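Local coordinates for stromal cell-derived factor 2-like protein (Arabidopsis thaliana, PDB 3MAL) that acts in ER protein quality control and the unfolded protein response, forming a complex with ERDJ3B and BIP1 required for proper accumulation and function of the immune receptor kinase EFR, at residues 156-161 with 171-176; 27-32 with 181-186; 64-69 with 86-91. All blocks are in the same frame, centred on the assembly; numbering follows the deposited sequence.

Interaction 1: residues 156-161 with 171-176; sequences HSHDKK and EVCGIR
His156 pairs with Cys173 in an antiparallel hairpin of the beta-trefoil, one of the hairpins that cap the six-stranded barrel. The backbone bonds are uneven: Cys173 N reaches His156 O at 2.9 Å in a nearly straight bond (169°), whereas the return bond from His156 N to Cys173 O is weak. Beyond the corner at Asp159 the chain comes back, and Glu171 N binds Lys160 O at 2.9 Å.

Side-chain hydrogen bonds converge on Glu171. Ser157, small enough to sit against the neighbouring backbone, donates its OG to Glu171 O at 2.7 Å. His158 gives its NE2-H to Glu171 OE1 at 2.8 Å, with ring and carboxylate nearly coplanar, 22° apart; its CG, between the backbone N and the carbonyl carbon (chi1 36°), sets the ring beside the Glu171 side chain. The buried carboxylate is also held by Ser107, Ser104 and Ile106 N, donors that would help to offset the charge of a buried acid.

Apolar and sulfur contacts fill the face carrying His156 and Cys173. Ile175 CG2 lies over the His156 ring, 4.1 Å from its centroid, a CH-pi contact, and Ile175 CD1 meets His156 CD2. Cys173 SG, slim and polarisable, approaches the two imidazoles obliquely, 4.0 Å from His158 CE1 and equally far from His156 ND1, a buried nitrogen without a hydrogen-bonding partner.

Interaction 2: residues 27-32 with 181-186; sequences MHEKTK and DNIWLA
His28 turns the edge of its imidazole toward the face of Trp184, an edge-to-face pair with planes at 62° and centroids 5.1 Å apart. His28 CB lies over the six-membered ring of the indole, 4.0 Å from its centroid, and CG, anti to the backbone N (chi1 -175°), carries the imidazole on from there. The broad, flat indole can thus receive a methylene and a ring edge on one face, while its NE1 is bonded to Leu155 O.

Met27 and Leu185 project from the other face of the sheet, side by side and pointing the same way. The methionine chain bends at chi3 (80°), which places CE against Leu185 CD1 in tight packing; flexible thioether and branched tip suit this partly exposed face. Glu29 crosses the side chain of Leu185 obliquely, with CB 3.8 Å from Leu185 CD1, and its OE1 forms a salt bridge with Arg143.

Beneath these groups the first and last strands of the beta-trefoil pair antiparallel and close the barrel. Met27 N and Leu185 O bond at 2.8 Å, as do Leu185 N and Met27 O, and Glu29 N continues the ladder to Ile183 O at 3.0 Å. There the chain leaves the strand, and a water bridges Lys30 N and Ile183 O. Backbone bonds and aromatic packing therefore join the two ends of the chain, with charge kept to the margin, where Arg143 can answer Glu29.

Interaction 3: residues 64-69 with 86-91; sequences WIVKPV and IRLQHM
Trp64 presents the broad face of its indole to His90, whose CB and CD2 form the bump that rests on it. CB stands 3.7 Å from Trp64 CZ3 and CD2 3.8 Å from CZ2, off the ring centre, with the imidazole edge turned to the indole. Leu88 CB fills the flank at Trp64 CE3, and farther along Val66 CG2 lies beside Leu88 CD2, two branched chains pointing the same way into the beta-trefoil interior, where Ile24 packs on both and Leu97 on Leu88.

On the reverse face Ile65 fits against Met91 CG, a contact left doubtful by a second isoleucine conformer; long polar chains follow. Lys67 runs extended and crosses Gln89 obliquely, so its NZ reaches OE1 at 2.7 Å. Arg87 bends at chi3 (-65°) and grips Pro68 O side-on, from NE at 2.9 Å and NH2 at 3.2 Å, and Trp96 gives it a cation-pi partner.

Four backbone hydrogen bonds join the strands, in pairs at Ile65-Gln89 and Lys67-Arg87. The amide of Gln89 suits its place: OE1 accepts a hydrogen bond from the lysine ammonium while NE2 donates to Arg94 O and Asp118. Carbonyl oxygens and Asp118 would ease the crowding of positive charge where Arg94 nears Lys67.

Overall arrangement
Interactions 2 and 3 belong to the barrel, where strands 23-28 and 64-67 are neighbours; interaction 1 lies in a hairpin of the other sheet. Interaction 2 joins the chain's ends, and the other two are nested within the loop it closes. Both barrel contacts set a histidine edge on a tryptophan face, consistent with the internal repeats of a trefoil. Interaction 1 is the most buried and relies on a carboxylate and two imidazoles, whereas the others pass from aromatic interior to a partly exposed face. Interactions 1 and 2 touch, Ser157 N probably bonding Asp181 O; interaction 3 lies across the chain's centre, about 20 Å from interaction 1 between centres.

Interaction 1: residues 156-161 with 171-176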
loop_
_atom_site.group_PDB
_atom_site.type_symbol
_atom_site.label_atom_id
_atom_site.label_comp_id
_atom_site.label_asym_id
_atom_site.label_seq_id
_atom_site.Cartn_x
_atom_site.Cartn_y
_atom_site.Cartn_z
ATOM N N HIS A 156 -6.510 -3.864 3.151
ATOM C CA HIS A 156 -7.940 -3.726 3.391
ATOM C C HIS A 156 -8.220 -2.394 4.073
ATOM O O HIS A 156 -7.412 -1.937 4.869
ATOM C CB HIS A 156 -8.384 -4.866 4.328
ATOM C CG HIS A 156 -9.861 -5.083 4.363
ATOM N ND1 HIS A 156 -10.684 -4.454 5.275
ATOM C CD2 HIS A 156 -10.659 -5.880 3.618
ATOM C CE1 HIS A 156 -11.931 -4.844 5.081
ATOM N NE2 HIS A 156 -11.939 -5.718 4.091
ATOM N N SER A 157 -9.342 -1.755 3.726
ATOM C CA SER A 157 -9.874 -0.679 4.542
ATOM C C SER A 157 -11.402 -0.767 4.633
ATOM O O SER A 157 -12.034 -1.688 4.085
ATOM C CB SER A 157 -9.421 0.702 4.028
ATOM O OG SER A 157 -9.470 1.668 5.076
ATOM N N HIS A 158 -11.983 0.189 5.354
ATOM C CA HIS A 158 -13.423 0.196 5.665
ATOM C C HIS A 158 -13.778 1.470 6.425
ATOM O O HIS A 158 -12.905 2.196 6.892
ATOM C CB HIS A 158 -13.873 -1.020 6.498
ATOM C CG HIS A 158 -12.875 -1.490 7.524
ATOM N ND1 HIS A 158 -12.840 -2.795 7.977
ATOM C CD2 HIS A 158 -11.872 -0.847 8.171
ATOM C CE1 HIS A 158 -11.866 -2.935 8.861
ATOM N NE2 HIS A 158 -11.263 -1.764 9.003
ATOM N N ASP A 159 -15.070 1.709 6.566
ATOM C CA ASP A 159 -15.591 2.873 7.262
ATOM C C ASP A 159 -15.507 2.630 8.783
ATOM O O ASP A 159 -16.526 2.586 9.475
ATOM C CB ASP A 159 -17.043 3.079 6.819
ATOM C CG ASP A 159 -17.640 4.363 7.331
ATOM O OD1 ASP A 159 -16.891 5.314 7.616
ATOM O OD2 ASP A 159 -18.874 4.402 7.465
ATOM N N LYS A 160 -14.282 2.446 9.273
ATOM C CA LYS A 160 -13.979 2.313 10.702
ATOM C C LYS A 160 -12.883 3.320 10.983
ATOM O O LYS A 160 -11.786 3.194 10.446
ATOM C CB LYS A 160 -13.540 0.879 11.043
ATOM C CG LYS A 160 -14.637 -0.152 10.743
ATOM C CD LYS A 160 -14.364 -1.482 11.437
ATOM C CE LYS A 160 -15.353 -2.575 11.004
ATOM N NZ LYS A 160 -16.609 -2.525 11.798
ATOM N N LYS A 161 -13.195 4.339 11.797
ATOM C CA LYS A 161 -12.358 5.528 11.868
ATOM C C LYS A 161 -11.768 5.814 13.237
ATOM O O LYS A 161 -12.408 5.567 14.262
ATOM C CB LYS A 161 -13.149 6.767 11.437
ATOM C CG LYS A 161 -13.751 6.731 10.049
ATOM C CD LYS A 161 -14.322 8.111 9.777
ATOM C CE LYS A 161 -15.582 8.099 8.940
ATOM N NZ LYS A 161 -15.281 8.274 7.502
ATOM N N GLU A 171 -9.058 3.052 9.601
ATOM C CA GLU A 171 -8.161 1.915 9.806
ATOM C C GLU A 171 -7.784 1.282 8.472
ATOM O O GLU A 171 -8.637 1.083 7.596
ATOM C CB GLU A 171 -8.813 0.836 10.684
ATOM C CG GLU A 171 -7.800 -0.162 11.268
ATOM C CD GLU A 171 -8.457 -1.430 11.777
ATOM O OE1 GLU A 171 -9.364 -1.930 11.099
ATOM O OE2 GLU A 171 -8.060 -1.928 12.842
ATOM N N VAL A 172 -6.503 0.949 8.342
ATOM C CA VAL A 172 -6.045 0.084 7.261
ATOM C C VAL A 172 -5.536 -1.192 7.928
ATOM O O VAL A 172 -4.877 -1.136 8.974
ATOM C CB VAL A 172 -4.962 0.786 6.403
ATOM C CG1 VAL A 172 -4.331 -0.190 5.369
ATOM C CG2 VAL A 172 -5.586 2.000 5.710
ATOM N N CYS A 173 -5.891 -2.341 7.358
ATOM C CA CYS A 173 -5.493 -3.625 7.958
ATOM C C CYS A 173 -5.387 -4.679 6.859
ATOM O O CYS A 173 -5.546 -4.358 5.683
ATOM C CB CYS A 173 -6.501 -4.044 9.034
ATOM S SG CYS A 173 -8.163 -4.336 8.411
ATOM N N GLY A 174 -5.073 -5.917 7.252
ATOM C CA GLY A 174 -5.017 -7.052 6.328
ATOM C C GLY A 174 -6.050 -8.087 6.750
ATOM O O GLY A 174 -6.199 -8.352 7.956
ATOM N N ILE A 175 -6.819 -8.613 5.786
ATOM C CA ILE A 175 -7.764 -9.724 6.057
ATOM C C ILE A 175 -7.552 -10.839 5.061
ATOM O O ILE A 175 -6.928 -10.651 4.004
ATOM C CB ILE A 175 -9.276 -9.322 6.075
ATOM C CG1 ILE A 175 -9.811 -9.154 4.639
ATOM C CG2 ILE A 175 -9.513 -8.089 6.995
ATOM C CD1 ILE A 175 -11.305 -9.038 4.543
ATOM N N ARG A 176 -8.082 -12.005 5.376
ATOM C CA ARG A 176 -7.693 -13.173 4.610
ATOM C C ARG A 176 -8.560 -13.494 3.404
ATOM O O ARG A 176 -8.141 -14.266 2.557
ATOM C CB ARG A 176 -7.573 -14.368 5.536
ATOM C CG ARG A 176 -6.584 -14.086 6.677
ATOM C CD ARG A 176 -5.283 -14.816 6.527
ATOM N NE ARG A 176 -4.339 -14.439 7.576
ATOM C CZ ARG A 176 -3.463 -15.279 8.133
ATOM N NH1 ARG A 176 -3.436 -16.564 7.764
ATOM N NH2 ARG A 176 -2.628 -14.849 9.072
#

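Interaction 2: residues 27-32 with 181-186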
loop_
_atom_site.group_PDB
_atom_site.type_symbol
_atom_site.label_atom_id
_atom_site.label_comp_id
_atom_site.label_asym_id
_atom_site.label_seq_id
_atom_site.Cartn_x
_atom_site.Cartn_y
_atom_site.Cartn_z
ATOM N N MET A 27 -6.053 4.422 -4.035
ATOM C CA MET A 27 -7.377 4.725 -3.551
ATOM C C MET A 27 -8.176 3.453 -3.288
ATOM O O MET A 27 -8.243 2.561 -4.145
ATOM C CB MET A 27 -8.114 5.601 -4.564
ATOM C CG MET A 27 -9.477 6.106 -4.077
ATOM S SD MET A 27 -10.496 6.869 -5.365
ATOM C CE MET A 27 -11.138 5.407 -6.159
ATOM N N HIS A 28 -8.778 3.399 -2.098
ATOM C CA HIS A 28 -9.720 2.350 -1.691
ATOM C C HIS A 28 -10.981 2.446 -2.551
ATOM O O HIS A 28 -11.642 3.483 -2.575
ATOM C CB HIS A 28 -10.061 2.576 -0.220
ATOM C CG HIS A 28 -10.926 1.515 0.395
ATOM N ND1 HIS A 28 -10.546 0.192 0.493
ATOM C CD2 HIS A 28 -12.135 1.601 0.998
ATOM C CE1 HIS A 28 -11.488 -0.493 1.121
ATOM N NE2 HIS A 28 -12.471 0.335 1.421
ATOM N N GLU A 29 -11.306 1.401 -3.291
ATOM C CA GLU A 29 -12.451 1.557 -4.215
ATOM C C GLU A 29 -13.785 1.927 -3.565
ATOM O O GLU A 29 -14.505 2.764 -4.082
ATOM C CB GLU A 29 -12.658 0.340 -5.089
ATOM C CG GLU A 29 -13.776 0.582 -6.120
ATOM C CD GLU A 29 -13.956 -0.602 -7.053
ATOM O OE1 GLU A 29 -14.087 -1.747 -6.557
ATOM O OE2 GLU A 29 -13.988 -0.394 -8.294
ATOM N N LYS A 30 -14.118 1.283 -2.452
ATOM C CA LYS A 30 -15.393 1.452 -1.786
ATOM C C LYS A 30 -15.535 2.823 -1.118
ATOM O O LYS A 30 -16.534 3.509 -1.313
ATOM C CB LYS A 30 -15.508 0.345 -0.736
ATOM C CG LYS A 30 -16.906 -0.107 -0.419
ATOM C CD LYS A 30 -17.530 -0.826 -1.590
ATOM C CE LYS A 30 -18.896 -1.366 -1.175
ATOM N NZ LYS A 30 -19.674 -1.899 -2.355
ATOM N N THR A 31 -14.552 3.235 -0.323
ATOM C CA THR A 31 -14.685 4.482 0.420
ATOM C C THR A 31 -14.035 5.700 -0.251
ATOM O O THR A 31 -14.300 6.845 0.138
ATOM C CB THR A 31 -14.045 4.358 1.813
ATOM O OG1 THR A 31 -12.637 4.163 1.650
ATOM C CG2 THR A 31 -14.652 3.199 2.598
ATOM N N LYS A 32 -13.161 5.455 -1.234
ATOM C CA LYS A 32 -12.422 6.530 -1.908
ATOM C C LYS A 32 -11.293 7.163 -1.058
ATOM O O LYS A 32 -10.647 8.102 -1.505
ATOM C CB LYS A 32 -13.364 7.621 -2.463
ATOM C CG LYS A 32 -14.619 7.091 -3.220
ATOM C CD LYS A 32 -14.246 6.168 -4.379
ATOM C CE LYS A 32 -15.528 5.646 -5.073
ATOM N NZ LYS A 32 -15.223 4.575 -6.075
ATOM N N ASP A 181 -14.179 -4.504 -0.010
ATOM C CA ASP A 181 -13.344 -3.571 0.769
ATOM C C ASP A 181 -11.847 -3.870 0.704
ATOM O O ASP A 181 -11.065 -3.246 1.429
ATOM C CB ASP A 181 -13.769 -3.555 2.249
ATOM C CG ASP A 181 -15.058 -2.778 2.499
ATOM O OD1 ASP A 181 -15.337 -1.782 1.809
ATOM O OD2 ASP A 181 -15.798 -3.167 3.425
ATOM N N ASN A 182 -11.418 -4.824 -0.126
ATOM C CA ASN A 182 -9.972 -4.910 -0.410
ATOM C C ASN A 182 -9.592 -4.721 -1.884
ATOM O O ASN A 182 -8.550 -5.177 -2.334
ATOM C CB ASN A 182 -9.247 -6.095 0.294
ATOM C CG ASN A 182 -9.995 -7.407 0.217
ATOM O OD1 ASN A 182 -10.224 -7.945 -0.873
ATOM N ND2 ASN A 182 -10.323 -7.976 1.393
ATOM N N ILE A 183 -10.455 -4.040 -2.625
ATOM C CA ILE A 183 -10.071 -3.622 -3.957
ATOM C C ILE A 183 -9.561 -2.180 -3.916
ATOM O O ILE A 183 -10.095 -1.305 -3.203
ATOM C CB ILE A 183 -11.182 -3.865 -5.008
ATOM C CG1 ILE A 183 -10.662 -3.574 -6.426
ATOM C CG2 ILE A 183 -12.434 -3.086 -4.672
ATOM C CD1 ILE A 183 -10.747 -2.121 -6.848
ATOM N N TRP A 184 -8.465 -1.961 -4.631
ATOM C CA TRP A 184 -7.814 -0.655 -4.689
ATOM C C TRP A 184 -7.587 -0.236 -6.146
ATOM O O TRP A 184 -7.620 -1.066 -7.054
ATOM C CB TRP A 184 -6.461 -0.702 -3.954
ATOM C CG TRP A 184 -6.589 -0.997 -2.471
ATOM C CD1 TRP A 184 -6.780 -2.219 -1.888
ATOM C CD2 TRP A 184 -6.531 -0.045 -1.393
ATOM N NE1 TRP A 184 -6.845 -2.087 -0.516
ATOM C CE2 TRP A 184 -6.697 -0.768 -0.187
ATOM C CE3 TRP A 184 -6.366 1.338 -1.330
ATOM C CZ2 TRP A 184 -6.694 -0.144 1.071
ATOM C CZ3 TRP A 184 -6.359 1.965 -0.081
ATOM C CH2 TRP A 184 -6.516 1.219 1.101
ATOM N N LEU A 185 -7.333 1.056 -6.335
ATOM C CA LEU A 185 -7.060 1.661 -7.642
ATOM C C LEU A 185 -5.862 2.634 -7.512
ATOM O O LEU A 185 -5.847 3.503 -6.626
ATOM C CB LEU A 185 -8.303 2.431 -8.128
ATOM C CG LEU A 185 -9.636 1.646 -8.106
ATOM C CD1 LEU A 185 -10.806 2.470 -7.604
ATOM C CD2 LEU A 185 -9.964 1.083 -9.454
ATOM N N ALA A 186 -4.862 2.483 -8.366
ATOM C CA ALA A 186 -3.809 3.494 -8.426
ATOM C C ALA A 186 -4.348 4.743 -9.119
ATOM O O ALA A 186 -5.012 4.663 -10.166
ATOM C CB ALA A 186 -2.551 2.959 -9.135
HETATM O O HOH W 1 -12.530 -1.128 -1.782
#

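Interaction 3: residues 64-69 with 86-91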
loop_
_atom_site.group_PDB
_atom_site.type_symbol
_atom_site.label_atom_id
_atom_site.label_comp_id
_atom_site.label_asym_id
_atom_site.label_seq_id
_atom_site.Cartn_x
_atom_site.Cartn_y
_atom_site.Cartn_z
ATOM N N TRP A 64 3.369 7.193 -2.573
ATOM C CA TRP A 64 4.145 5.962 -2.409
ATOM C C TRP A 64 4.972 5.743 -3.693
ATOM O O TRP A 64 4.467 5.973 -4.795
ATOM C CB TRP A 64 3.194 4.758 -2.180
ATOM C CG TRP A 64 2.319 4.940 -0.977
ATOM C CD1 TRP A 64 1.110 5.620 -0.920
ATOM C CD2 TRP A 64 2.589 4.481 0.356
ATOM N NE1 TRP A 64 0.627 5.603 0.371
ATOM C CE2 TRP A 64 1.515 4.910 1.172
ATOM C CE3 TRP A 64 3.625 3.734 0.935
ATOM C CZ2 TRP A 64 1.441 4.606 2.538
ATOM C CZ3 TRP A 64 3.564 3.441 2.311
ATOM C CH2 TRP A 64 2.474 3.883 3.095
ATOM N N ILE A 65 6.213 5.279 -3.544
ATOM C CA ILE A 65 7.035 4.875 -4.701
ATOM C C ILE A 65 6.951 3.356 -4.949
ATOM O O ILE A 65 7.188 2.555 -4.039
ATOM C CB ILE A 65 8.508 5.338 -4.562
ATOM C CG1 ILE A 65 8.577 6.849 -4.332
ATOM C CG2 ILE A 65 9.301 4.984 -5.823
ATOM C CD1 ILE A 65 7.925 7.613 -5.486
ATOM N N VAL A 66 6.584 2.943 -6.173
ATOM C CA VAL A 66 6.511 1.514 -6.504
ATOM C C VAL A 66 7.934 0.996 -6.761
ATOM O O VAL A 66 8.654 1.527 -7.622
ATOM C CB VAL A 66 5.677 1.262 -7.779
ATOM C CG1 VAL A 66 5.493 -0.240 -8.026
ATOM C CG2 VAL A 66 4.349 1.992 -7.713
ATOM N N LYS A 67 8.340 -0.020 -5.998
ATOM C CA LYS A 67 9.683 -0.585 -6.148
ATOM C C LYS A 67 9.695 -2.126 -6.266
ATOM O O LYS A 67 8.783 -2.809 -5.757
ATOM C CB LYS A 67 10.584 -0.120 -4.991
ATOM C CG LYS A 67 10.976 1.357 -5.077
ATOM C CD LYS A 67 12.011 1.757 -3.993
ATOM C CE LYS A 67 12.276 3.254 -4.094
ATOM N NZ LYS A 67 13.463 3.753 -3.299
ATOM N N PRO A 68 10.723 -2.674 -6.949
ATOM C CA PRO A 68 10.914 -4.124 -6.981
ATOM C C PRO A 68 11.529 -4.628 -5.669
ATOM O O PRO A 68 11.883 -3.830 -4.790
ATOM C CB PRO A 68 11.889 -4.311 -8.160
ATOM C CG PRO A 68 12.725 -3.115 -8.133
ATOM C CD PRO A 68 11.786 -1.973 -7.700
ATOM N N VAL A 69 11.625 -5.941 -5.516
ATOM C CA VAL A 69 12.415 -6.497 -4.417
ATOM C C VAL A 69 13.905 -6.471 -4.844
ATOM O O VAL A 69 14.232 -6.720 -6.013
ATOM C CB VAL A 69 11.911 -7.907 -3.947
ATOM C CG1 VAL A 69 10.383 -7.976 -3.976
ATOM C CG2 VAL A 69 12.497 -9.017 -4.766
ATOM N N ILE A 86 6.029 -6.649 -5.163
ATOM C CA ILE A 86 6.431 -5.239 -5.129
ATOM C C ILE A 86 6.581 -4.730 -3.691
ATOM O O ILE A 86 6.168 -5.399 -2.712
ATOM C CB ILE A 86 5.433 -4.283 -5.900
ATOM C CG1 ILE A 86 4.099 -4.132 -5.136
ATOM C CG2 ILE A 86 5.216 -4.743 -7.361
ATOM C CD1 ILE A 86 3.140 -3.077 -5.737
ATOM N N ARG A 87 7.194 -3.554 -3.583
ATOM C CA ARG A 87 7.290 -2.807 -2.329
ATOM C C ARG A 87 6.692 -1.411 -2.617
ATOM O O ARG A 87 6.758 -0.917 -3.757
ATOM C CB ARG A 87 8.748 -2.701 -1.864
ATOM C CG ARG A 87 9.393 -4.059 -1.486
ATOM C CD ARG A 87 10.817 -3.928 -0.907
ATOM N NE ARG A 87 11.748 -3.401 -1.886
ATOM C CZ ARG A 87 12.945 -2.893 -1.614
ATOM N NH1 ARG A 87 13.397 -2.825 -0.368
ATOM N NH2 ARG A 87 13.672 -2.408 -2.602
ATOM N N LEU A 88 6.083 -0.802 -1.601
ATOM C CA LEU A 88 5.595 0.559 -1.712
ATOM C C LEU A 88 6.298 1.372 -0.650
ATOM O O LEU A 88 6.125 1.129 0.532
ATOM C CB LEU A 88 4.057 0.631 -1.529
ATOM C CG LEU A 88 3.240 0.023 -2.673
ATOM C CD1 LEU A 88 1.756 -0.041 -2.258
ATOM C CD2 LEU A 88 3.413 0.850 -3.965
ATOM N N GLN A 89 7.131 2.321 -1.077
ATOM C CA GLN A 89 7.888 3.106 -0.106
ATOM C C GLN A 89 7.223 4.466 0.028
ATOM O O GLN A 89 7.015 5.140 -0.958
ATOM C CB GLN A 89 9.350 3.254 -0.541
ATOM C CG GLN A 89 10.213 3.913 0.541
ATOM C CD GLN A 89 11.676 4.061 0.122
ATOM O OE1 GLN A 89 11.989 4.238 -1.065
ATOM N NE2 GLN A 89 12.574 4.013 1.104
ATOM N N HIS A 90 6.908 4.856 1.258
ATOM C CA HIS A 90 6.281 6.134 1.568
ATOM C C HIS A 90 7.266 7.247 1.228
ATOM O O HIS A 90 8.399 7.249 1.720
ATOM C CB HIS A 90 5.914 6.174 3.064
ATOM C CG HIS A 90 5.004 7.302 3.444
ATOM N ND1 HIS A 90 5.355 8.252 4.387
ATOM C CD2 HIS A 90 3.750 7.621 3.038
ATOM C CE1 HIS A 90 4.361 9.112 4.533
ATOM N NE2 HIS A 90 3.379 8.759 3.720
ATOM N N MET A 91 6.842 8.191 0.391
ATOM C CA MET A 91 7.764 9.207 -0.102
ATOM C C MET A 91 8.272 10.115 1.009
ATOM O O MET A 91 9.457 10.458 1.043
ATOM C CB MET A 91 7.125 10.061 -1.190
ATOM C CG MET A 91 7.175 9.477 -2.592
ATOM S SD MET A 91 6.682 10.726 -3.824
ATOM C CE MET A 91 8.137 11.735 -3.952
#